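PDB 6UAV: Glyco_hydro_cc domain-containing protein from Pseudomonas viridiflava, which hydrolyses beta-1,3-glucan as an endo-acting glucanase of glycoside hydrolase family 128 (subgroup II), built on a TIM-barrel catalytic core. Local coordinates for residues V133-L136 and D137-A141; N187-T190 and L191-L195; Q196-S199 and L200-K204; T231-H235 and F236-L240. One frame throughout, in Å; residues are numbered along the deposited sequence.

Contact 1: residues V133-L136 and D137-A141; sequences VAWL and DAFYA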
loop_
_atom_site.group_PDB
_atom_site.type_symbol
_atom_site.label_atom_id
_atom_site.label_comp_id
_atom_site.label_asym_id
_atom_site.label_seq_id
_atom_site.Cartn_x
_atom_site.Cartn_y
_atom_site.Cartn_z
ATOM N N VAL A 133 -8.141 -9.790 -11.560
ATOM C CA VAL A 133 -9.532 -10.279 -11.483
ATOM C C VAL A 133 -9.497 -11.792 -11.515
ATOM O O VAL A 133 -10.242 -12.444 -10.780
ATOM C CB VAL A 133 -10.456 -9.662 -12.561
ATOM C CG1 VAL A 133 -11.805 -10.364 -12.606
ATOM C CG2 VAL A 133 -10.698 -8.203 -12.260
ATOM N N ALA A 134 -8.682 -12.377 -12.377
ATOM C CA ALA A 134 -8.614 -13.849 -12.443
ATOM C C ALA A 134 -8.055 -14.342 -11.119
ATOM O O ALA A 134 -8.576 -15.339 -10.585
ATOM C CB ALA A 134 -7.734 -14.303 -13.576
ATOM N N TRP A 135 -7.026 -13.711 -10.595
ATOM C CA TRP A 135 -6.425 -14.174 -9.318
ATOM C C TRP A 135 -7.463 -14.049 -8.199
ATOM O O TRP A 135 -7.665 -15.032 -7.448
ATOM C CB TRP A 135 -5.070 -13.469 -9.073
ATOM C CG TRP A 135 -4.305 -14.042 -7.908
ATOM C CD1 TRP A 135 -3.300 -14.947 -7.982
ATOM C CD2 TRP A 135 -4.622 -13.892 -6.524
ATOM N NE1 TRP A 135 -2.899 -15.307 -6.717
ATOM C CE2 TRP A 135 -3.709 -14.678 -5.787
ATOM C CE3 TRP A 135 -5.563 -13.114 -5.815
ATOM C CZ2 TRP A 135 -3.746 -14.788 -4.404
ATOM C CZ3 TRP A 135 -5.578 -13.181 -4.437
ATOM C CH2 TRP A 135 -4.679 -14.008 -3.747
ATOM N N LEU A 136 -8.112 -12.912 -8.066
ATOM C CA LEU A 136 -9.076 -12.703 -6.966
ATOM C C LEU A 136 -10.280 -13.614 -7.112
ATOM O O LEU A 136 -10.730 -14.130 -6.076
ATOM C CB LEU A 136 -9.520 -11.247 -6.894
ATOM C CG LEU A 136 -8.513 -10.232 -6.324
ATOM C CD1 LEU A 136 -8.979 -8.826 -6.637
ATOM C CD2 LEU A 136 -8.323 -10.429 -4.838
ATOM N N ASP A 137 -10.816 -13.825 -8.315
ATOM C CA ASP A 137 -11.919 -14.785 -8.513
ATOM C C ASP A 137 -11.508 -16.145 -7.946
ATOM O O ASP A 137 -12.317 -16.789 -7.216
ATOM C CB ASP A 137 -12.325 -14.893 -9.966
ATOM C CG ASP A 137 -13.141 -13.733 -10.496
ATOM O OD1 ASP A 137 -13.557 -12.848 -9.651
ATOM O OD2 ASP A 137 -13.391 -13.752 -11.724
ATOM N N ALA A 138 -10.318 -16.591 -8.313
ATOM C CA ALA A 138 -9.845 -17.928 -7.924
ATOM C C ALA A 138 -9.649 -17.994 -6.412
ATOM O O ALA A 138 -9.975 -19.044 -5.813
ATOM C CB ALA A 138 -8.584 -18.242 -8.653
ATOM N N PHE A 139 -9.095 -16.928 -5.815
ATOM C CA PHE A 139 -8.870 -16.873 -4.350
ATOM C C PHE A 139 -10.213 -16.929 -3.633
ATOM O O PHE A 139 -10.366 -17.754 -2.692
ATOM C CB PHE A 139 -8.116 -15.567 -4.035
ATOM C CG PHE A 139 -8.140 -15.153 -2.602
ATOM C CD1 PHE A 139 -7.552 -15.935 -1.623
ATOM C CD2 PHE A 139 -8.820 -14.011 -2.232
ATOM C CE1 PHE A 139 -7.623 -15.554 -0.297
ATOM C CE2 PHE A 139 -8.889 -13.621 -0.903
ATOM C CZ PHE A 139 -8.267 -14.392 0.062
ATOM N N TYR A 140 -11.193 -16.164 -4.086
ATOM C CA TYR A 140 -12.553 -16.222 -3.507
ATOM C C TYR A 140 -13.131 -17.647 -3.638
ATOM O O TYR A 140 -13.643 -18.216 -2.674
ATOM C CB TYR A 140 -13.480 -15.235 -4.217
ATOM C CG TYR A 140 -13.653 -13.889 -3.557
ATOM C CD1 TYR A 140 -12.699 -12.891 -3.753
ATOM C CD2 TYR A 140 -14.775 -13.586 -2.813
ATOM C CE1 TYR A 140 -12.862 -11.621 -3.246
ATOM C CE2 TYR A 140 -14.945 -12.318 -2.285
ATOM C CZ TYR A 140 -13.990 -11.349 -2.515
ATOM O OH TYR A 140 -14.123 -10.105 -1.998
ATOM N N ALA A 141 -12.967 -18.289 -4.791
ATOM C CA ALA A 141 -13.534 -19.634 -5.023
ATOM C C ALA A 141 -12.806 -20.665 -4.137
ATOM O O ALA A 141 -13.467 -21.589 -3.668
ATOM C CB ALA A 141 -13.429 -19.945 -6.492
#
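W135 and F139, one turn apart on a helix, lie with their ring planes nearly parallel, 20° apart, but they are offset so far that little of one ring lies over the other. F139 CB sits 3.5 Å from W135 CZ3 and approaches the six-membered ring at a slant. One atom further out the same corner of the indole is still the neighbour, with F139 CG 3.7 Å from W135 CZ3. Then the ring forks. F139 CD1 passes W135 CH2 at 4.1 Å, while CD2 on the other branch stays near W135 CZ3 and has a looser neighbour in L136 CD2 at 4.5 Å. With CG trans to the backbone N (chi1 164°), the outer half of the phenyl leads away from this turn to W102 of helix 95-112, which meets it edge to face.

The host is helix 132-146, the crossover helix of the beta-alpha-beta unit joining strands 115-121 and 156-161 of the eight-stranded barrel. Its i to i+4 bonds run through here; F139 N reaches W135 O at 2.9 Å, in the carbonyl plane. W135 NE1 is bonded to M93 O, outside the helix.

On another flank D137 lies alongside V133, both pointing the same way, with V133 CG1 3.8 Å from D137 OD2; the other oxygen, OD1, is held by Y176 OH. Next along, Y140 turns a ring edge to the backbone, its CD1 in plane with L136 O at 3.3 Å.

Contact 2: residues N187-T190 and L191-L195; sequences NWHT and LDDGL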
loop_
_atom_site.group_PDB
_atom_site.type_symbol
_atom_site.label_atom_id
_atom_site.label_comp_id
_atom_site.label_asym_id
_atom_site.label_seq_id
_atom_site.Cartn_x
_atom_site.Cartn_y
_atom_site.Cartn_z
ATOM N N ASN A 187 3.695 7.285 -11.697
ATOM C CA ASN A 187 3.627 6.915 -13.121
ATOM C C ASN A 187 5.015 6.665 -13.696
ATOM O O ASN A 187 5.794 7.610 -13.817
ATOM C CB ASN A 187 2.895 7.974 -13.936
ATOM C CG ASN A 187 2.429 7.439 -15.277
ATOM O OD1 ASN A 187 3.105 6.590 -15.893
ATOM N ND2 ASN A 187 1.254 7.905 -15.697
ATOM N N TRP A 188 5.279 5.416 -14.064
ATOM C CA TRP A 188 6.563 4.942 -14.617
ATOM C C TRP A 188 6.406 4.553 -16.075
ATOM O O TRP A 188 7.247 3.807 -16.598
ATOM C CB TRP A 188 7.066 3.778 -13.759
ATOM C CG TRP A 188 7.553 4.184 -12.399
ATOM C CD1 TRP A 188 7.343 5.353 -11.715
ATOM C CD2 TRP A 188 8.293 3.332 -11.511
ATOM N NE1 TRP A 188 7.950 5.300 -10.477
ATOM C CE2 TRP A 188 8.569 4.076 -10.346
ATOM C CE3 TRP A 188 8.799 2.031 -11.640
ATOM C CZ2 TRP A 188 9.254 3.511 -9.262
ATOM C CZ3 TRP A 188 9.551 1.509 -10.603
ATOM C CH2 TRP A 188 9.763 2.237 -9.435
ATOM N N HIS A 189 5.429 5.115 -16.791
ATOM C CA HIS A 189 5.329 4.846 -18.248
ATOM C C HIS A 189 6.672 5.141 -18.926
ATOM O O HIS A 189 7.232 6.198 -18.706
ATOM C CB HIS A 189 4.247 5.703 -18.886
ATOM C CG HIS A 189 3.762 5.205 -20.188
ATOM N ND1 HIS A 189 2.699 4.316 -20.220
ATOM C CD2 HIS A 189 4.130 5.475 -21.464
ATOM C CE1 HIS A 189 2.366 4.113 -21.487
ATOM N NE2 HIS A 189 3.264 4.789 -22.302
ATOM N N THR A 190 7.163 4.201 -19.714
ATOM C CA THR A 190 8.514 4.229 -20.303
ATOM C C THR A 190 8.459 4.175 -21.842
ATOM O O THR A 190 9.365 4.733 -22.542
ATOM C CB THR A 190 9.326 3.073 -19.702
ATOM O OG1 THR A 190 9.479 3.397 -18.318
ATOM C CG2 THR A 190 10.671 2.901 -20.376
ATOM N N LEU A 191 7.502 3.463 -22.409
ATOM C CA LEU A 191 7.463 3.269 -23.884
ATOM C C LEU A 191 7.452 4.614 -24.606
ATOM O O LEU A 191 6.842 5.627 -24.119
ATOM C CB LEU A 191 6.235 2.453 -24.265
ATOM C CG LEU A 191 6.256 0.987 -23.850
ATOM C CD1 LEU A 191 4.952 0.348 -24.293
ATOM C CD2 LEU A 191 7.400 0.270 -24.550
ATOM N N ASP A 192 8.130 4.650 -25.748
ATOM C CA ASP A 192 8.287 5.901 -26.525
ATOM C C ASP A 192 7.010 6.200 -27.325
ATOM O O ASP A 192 7.032 6.033 -28.519
ATOM C CB ASP A 192 9.539 5.810 -27.401
ATOM C CG ASP A 192 9.938 7.127 -28.073
ATOM O OD1 ASP A 192 9.330 8.204 -27.822
ATOM O OD2 ASP A 192 10.886 7.071 -28.865
ATOM N N ASP A 193 5.945 6.694 -26.693
ATOM C CA ASP A 193 4.639 6.896 -27.393
ATOM C C ASP A 193 4.146 8.399 -27.319
ATOM O O ASP A 193 2.950 8.571 -27.535
ATOM C CB ASP A 193 3.603 5.880 -26.841
ATOM C CG ASP A 193 3.451 5.686 -25.306
ATOM O OD1 ASP A 193 3.801 6.600 -24.441
ATOM O OD2 ASP A 193 2.986 4.591 -25.009
ATOM N N GLY A 194 4.959 9.208 -26.622
ATOM C CA GLY A 194 4.560 10.550 -26.089
ATOM C C GLY A 194 4.115 10.608 -24.626
ATOM O O GLY A 194 4.141 11.795 -24.156
ATOM N N LEU A 195 3.801 9.473 -23.926
ATOM C CA LEU A 195 3.254 9.421 -22.536
ATOM C C LEU A 195 4.357 9.061 -21.519
ATOM O O LEU A 195 4.037 8.982 -20.313
ATOM C CB LEU A 195 2.121 8.395 -22.412
ATOM C CG LEU A 195 0.832 8.722 -23.156
ATOM C CD1 LEU A 195 -0.068 7.504 -23.188
ATOM C CD2 LEU A 195 0.138 9.914 -22.476
#
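H189 and D193 point at each other from opposite directions, and the imidazole and carboxylate meet almost coplanar, their planes 29° apart. H189 NE2 donates to D193 OD2 over 2.7 Å, nearly straight at 168°. The acceptor lies in the ring plane and uses the syn lone pair of OD2, the side facing its sister oxygen. That puts D193 OD1 close as well, 2.9 Å from H189 NE2, but the bent geometry makes this second bond weak.

D193 OD1 does its main work on the other side. There its anti side accepts L195 N at 2.9 Å, an Asx turn that curls the chain back through G194, whose phi is positive. The turn brings L195 CB over one face of the imidazole, 4.0 Å from the ring centroid, as a CH-pi contact. H189 ND1 is bonded to D163 OD1, so both ring nitrogens are bonded, which should fix the rotation of the ring. A carboxylate at each nitrogen would tend to favour the doubly protonated ring.

A second Asx turn comes just before: N187 OD1 accepts H189 N at 2.9 Å and fixes the backbone from which the imidazole springs. T190 OG1 then donates back to W188 O at 2.8 Å.

All this belongs to the long, largely exposed loop between strand 180-185 and helix 200-216 of the barrel. Y164, in the loop after strand 156-161, meets the H189 ring edge to face; W188 stacks on H235 from the loop after strand 220-225; and N187 ND2 reaches Q206 on helix 200-216.

Contact 3: residues Q196-S199 and L200-K204; sequences QIDS and LEKQK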
loop_
_atom_site.group_PDB
_atom_site.type_symbol
_atom_site.label_atom_id
_atom_site.label_comp_id
_atom_site.label_asym_id
_atom_site.label_seq_id
_atom_site.Cartn_x
_atom_site.Cartn_y
_atom_site.Cartn_z
ATOM N N GLN A 196 5.576 8.792 -21.989
ATOM C CA GLN A 196 6.699 8.413 -21.089
ATOM C C GLN A 196 6.901 9.508 -20.052
ATOM O O GLN A 196 6.821 10.708 -20.412
ATOM C CB GLN A 196 7.994 8.091 -21.827
ATOM C CG GLN A 196 8.559 9.216 -22.687
ATOM C CD GLN A 196 8.190 9.067 -24.136
ATOM O OE1 GLN A 196 7.013 8.988 -24.512
ATOM N NE2 GLN A 196 9.223 8.971 -24.965
ATOM N N ILE A 197 7.147 9.110 -18.810
ATOM C CA ILE A 197 7.359 10.064 -17.691
ATOM C C ILE A 197 8.866 10.219 -17.532
ATOM O O ILE A 197 9.464 9.447 -16.770
ATOM C CB ILE A 197 6.651 9.599 -16.417
ATOM C CG1 ILE A 197 5.162 9.334 -16.661
ATOM C CG2 ILE A 197 6.881 10.616 -15.300
ATOM C CD1 ILE A 197 4.395 10.550 -17.139
ATOM N N ASP A 198 9.453 11.135 -18.299
ATOM C CA ASP A 198 10.925 11.232 -18.494
ATOM C C ASP A 198 11.366 12.620 -17.999
ATOM O O ASP A 198 12.476 13.029 -18.308
ATOM C CB ASP A 198 11.306 10.956 -19.945
ATOM C CG ASP A 198 10.489 11.868 -20.877
ATOM O OD1 ASP A 198 9.580 12.519 -20.401
ATOM O OD2 ASP A 198 11.054 12.047 -22.042
ATOM N N SER A 199 10.533 13.282 -17.197
ATOM C CA SER A 199 10.879 14.575 -16.570
ATOM C C SER A 199 10.210 14.684 -15.197
ATOM O O SER A 199 9.135 14.044 -14.915
ATOM C CB SER A 199 10.536 15.770 -17.461
ATOM O OG SER A 199 9.124 15.940 -17.560
ATOM N N LEU A 200 10.765 15.550 -14.368
ATOM C CA LEU A 200 10.104 15.911 -13.094
ATOM C C LEU A 200 8.733 16.578 -13.339
ATOM O O LEU A 200 7.763 16.247 -12.583
ATOM C CB LEU A 200 11.033 16.781 -12.235
ATOM C CG LEU A 200 10.362 17.394 -10.994
ATOM C CD1 LEU A 200 9.906 16.294 -10.021
ATOM C CD2 LEU A 200 11.245 18.423 -10.284
ATOM N N GLU A 201 8.603 17.535 -14.260
ATOM C CA GLU A 201 7.278 18.159 -14.462
ATOM C C GLU A 201 6.249 16.988 -14.721
ATOM O O GLU A 201 5.144 17.060 -14.207
ATOM C CB GLU A 201 7.280 19.239 -15.554
ATOM C CG GLU A 201 6.422 20.505 -15.170
ATOM C CD GLU A 201 6.632 21.158 -13.785
ATOM O OE1 GLU A 201 7.797 21.492 -13.428
ATOM O OE2 GLU A 201 5.632 21.338 -13.023
ATOM N N LYS A 202 6.635 15.977 -15.489
ATOM C CA LYS A 202 5.651 15.000 -16.021
ATOM C C LYS A 202 5.251 14.162 -14.817
ATOM O O LYS A 202 4.080 13.903 -14.688
ATOM C CB LYS A 202 6.244 14.173 -17.157
ATOM C CG LYS A 202 6.270 14.910 -18.489
ATOM C CD LYS A 202 6.745 14.054 -19.658
ATOM C CE LYS A 202 7.110 14.914 -20.856
ATOM N NZ LYS A 202 7.613 14.166 -22.038
ATOM N N GLN A 203 6.189 13.876 -13.913
ATOM C CA GLN A 203 5.819 13.100 -12.694
ATOM C C GLN A 203 4.950 13.996 -11.811
ATOM O O GLN A 203 3.991 13.490 -11.205
ATOM C CB GLN A 203 7.037 12.593 -11.914
ATOM C CG GLN A 203 6.717 11.550 -10.870
ATOM C CD GLN A 203 6.136 10.294 -11.471
ATOM O OE1 GLN A 203 4.945 10.091 -11.393
ATOM N NE2 GLN A 203 6.987 9.435 -12.012
ATOM N N LYS A 204 5.268 15.306 -11.725
ATOM C CA LYS A 204 4.441 16.237 -10.882
ATOM C C LYS A 204 3.023 16.295 -11.448
ATOM O O LYS A 204 2.003 16.247 -10.684
ATOM C CB LYS A 204 5.059 17.643 -10.802
ATOM C CG LYS A 204 6.283 17.790 -9.903
ATOM C CD LYS A 204 6.948 19.158 -9.973
ATOM C CE LYS A 204 6.081 20.208 -9.316
ATOM N NZ LYS A 204 6.714 21.533 -9.444
HETATM O O HOH W 1 6.356 12.143 -22.601
#
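The carboxylate of D198 and the amide of Q203 are the flat groups here, and each is met from the other segment. K202 NZ comes to the syn side of D198 OD1 at 3.0 Å, 18° out of the carboxylate plane, in a salt bridge. I197 CG2 lies over one face of the Q203 amide, 3.5 Å from Q203 NE2, the two side chains crossing at about a right angle. That amide nitrogen is spoken for, bonded to the carbonyls N187 O and H235 O in two different loops.

Between these groups helix 200-216 begins, with S199 as its N-cap. S199 OG lies between its own backbone N and carbonyl carbon (chi1 70°), which points it at the first helical turn, where it accepts K202 N at 3.2 Å. The serine carbonyl starts the regular helical pattern, S199 O taking Q203 N at 3.1 Å.

K202 then runs extended back over the cap. Its CG is 3.2 Å from S199 OG, and its CD passes 3.4 Å from Q196 O before the ammonium arrives at D198. The salt bridge made there ties the loop to the first turn of the helix. A water bonded to Q196 O also lies beside K202 NZ, though that second distance is doubtfully short. L200 faces the other way, onto L249 of helix 248-255.

Contact 4: residues T231-H235 and F236-L240; sequences TPDPH and FSSLL
D233 to F236 form a type I beta turn closed by F236 N to D233 O at 3.1 Å, a bond in which the donor stands above the carbonyl plane, and F236 then takes a left-handed conformation (phi 61°). Swung away from its backbone N (chi1 -164°), the D233 side chain reaches forward past the turn and ties down the next two residues. D233 OD1 is met on its syn side by S237 N at 2.8 Å. D233 OD2 takes two donors from S238: the backbone N on the syn side at 2.9 Å, and the hydroxyl OG, which donates from above the carboxylate plane at 2.8 Å. S238 OG is also engaged by M230 N. The F236 ring, meanwhile, folds back against the turn with D233 O over one face.

The segment lies in the loop between strand 220-225 and helix 248-255. H235 ND1 bonds I197 O in the preceding loop, F236 packs on L200 at the start of helix 200-216, L239 lies against M207 of that helix and L249 of helix 248-255, and L240 reaches helix 15-22.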
loop_
_atom_site.group_PDB
_atom_site.type_symbol
_atom_site.label_atom_id
_atom_site.label_comp_id
_atom_site.label_asym_id
_atom_site.label_seq_id
_atom_site.Cartn_x
_atom_site.Cartn_y
_atom_site.Cartn_z
ATOM N N THR A 231 17.436 5.146 -6.295
ATOM C CA THR A 231 18.531 5.493 -7.218
ATOM C C THR A 231 18.822 4.233 -8.031
ATOM O O THR A 231 18.854 3.146 -7.447
ATOM C CB THR A 231 19.790 5.946 -6.453
ATOM O OG1 THR A 231 20.626 6.552 -7.426
ATOM C CG2 THR A 231 20.558 4.815 -5.810
ATOM N N PRO A 232 18.979 4.305 -9.375
ATOM C CA PRO A 232 18.637 5.485 -10.171
ATOM C C PRO A 232 17.130 5.754 -10.109
ATOM O O PRO A 232 16.378 4.908 -9.654
ATOM C CB PRO A 232 19.063 5.189 -11.621
ATOM C CG PRO A 232 19.458 3.725 -11.638
ATOM C CD PRO A 232 19.502 3.215 -10.206
ATOM N N ASP A 233 16.728 6.953 -10.495
ATOM C CA ASP A 233 15.346 7.449 -10.338
ATOM C C ASP A 233 14.885 8.020 -11.701
ATOM O O ASP A 233 14.745 9.229 -11.854
ATOM C CB ASP A 233 15.314 8.484 -9.220
ATOM C CG ASP A 233 13.914 8.742 -8.758
ATOM O OD1 ASP A 233 13.027 8.152 -9.350
ATOM O OD2 ASP A 233 13.716 9.648 -7.983
ATOM N N PRO A 234 14.791 7.205 -12.762
ATOM C CA PRO A 234 14.541 7.707 -14.126
ATOM C C PRO A 234 13.194 8.417 -14.308
ATOM O O PRO A 234 13.092 9.215 -15.221
ATOM C CB PRO A 234 14.589 6.434 -14.991
ATOM C CG PRO A 234 14.256 5.328 -14.032
ATOM C CD PRO A 234 14.955 5.749 -12.751
ATOM N N HIS A 235 12.216 8.167 -13.441
ATOM C CA HIS A 235 10.889 8.822 -13.500
ATOM C C HIS A 235 10.803 9.954 -12.481
ATOM O O HIS A 235 9.755 10.475 -12.268
ATOM C CB HIS A 235 9.790 7.747 -13.381
ATOM C CG HIS A 235 9.923 6.705 -14.443
ATOM N ND1 HIS A 235 9.845 6.972 -15.796
ATOM C CD2 HIS A 235 10.215 5.392 -14.316
ATOM C CE1 HIS A 235 10.073 5.839 -16.473
ATOM N NE2 HIS A 235 10.271 4.862 -15.568
ATOM N N PHE A 236 11.862 10.227 -11.737
ATOM C CA PHE A 236 11.824 11.306 -10.718
ATOM C C PHE A 236 10.756 11.008 -9.669
ATOM O O PHE A 236 10.014 11.900 -9.346
ATOM C CB PHE A 236 11.556 12.636 -11.417
ATOM C CG PHE A 236 12.588 12.992 -12.452
ATOM C CD1 PHE A 236 12.509 12.510 -13.747
ATOM C CD2 PHE A 236 13.671 13.775 -12.094
ATOM C CE1 PHE A 236 13.489 12.827 -14.689
ATOM C CE2 PHE A 236 14.634 14.082 -13.041
ATOM C CZ PHE A 236 14.535 13.608 -14.334
ATOM N N SER A 237 10.736 9.791 -9.125
ATOM C CA SER A 237 9.721 9.266 -8.178
ATOM C C SER A 237 10.071 9.539 -6.700
ATOM O O SER A 237 9.181 9.421 -5.858
ATOM C CB SER A 237 9.519 7.771 -8.444
ATOM O OG SER A 237 8.170 7.401 -8.224
ATOM N N SER A 238 11.286 9.978 -6.391
ATOM C CA SER A 238 11.734 10.198 -4.979
ATOM C C SER A 238 11.094 11.448 -4.337
ATOM O O SER A 238 11.143 12.555 -4.935
ATOM C CB SER A 238 13.255 10.275 -4.869
ATOM O OG SER A 238 13.859 9.039 -5.257
ATOM N N LEU A 239 10.600 11.303 -3.103
ATOM C CA LEU A 239 10.080 12.419 -2.289
ATOM C C LEU A 239 11.170 13.036 -1.392
ATOM O O LEU A 239 10.967 14.166 -0.947
ATOM C CB LEU A 239 8.968 11.914 -1.391
ATOM C CG LEU A 239 7.767 11.258 -2.052
ATOM C CD1 LEU A 239 6.875 10.709 -0.975
ATOM C CD2 LEU A 239 6.988 12.205 -2.936
ATOM N N LEU A 240 12.285 12.344 -1.201
ATOM C CA LEU A 240 13.362 12.722 -0.238
ATOM C C LEU A 240 14.715 12.680 -0.957
ATOM O O LEU A 240 14.903 11.889 -1.909
ATOM C CB LEU A 240 13.374 11.767 0.959
ATOM C CG LEU A 240 12.164 11.877 1.881
ATOM C CD1 LEU A 240 11.999 10.625 2.725
ATOM C CD2 LEU A 240 12.195 13.165 2.730
#

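Along the chain the four contacts follow in series; none nests in or crosses another, and each joins adjoining segments, so none closes a long loop. Contact 1 comes first, alone on helix 132-146, its nearest atoms about 20 Å from contact 2. Contacts 2 and 3 occupy the run from strand 180-185 into helix 200-216, their centres 9 Å apart, and H189 O probably accepts I197 N where they touch. Contact 4, in the loop after the last barrel strand, lies about 10 Å from contact 3, centre to centre, and reaches contact 2 through W188 NE1 and S237 OG. Contacts 2, 3 and 4 thus tie together the loops following strands 180-185 and 220-225.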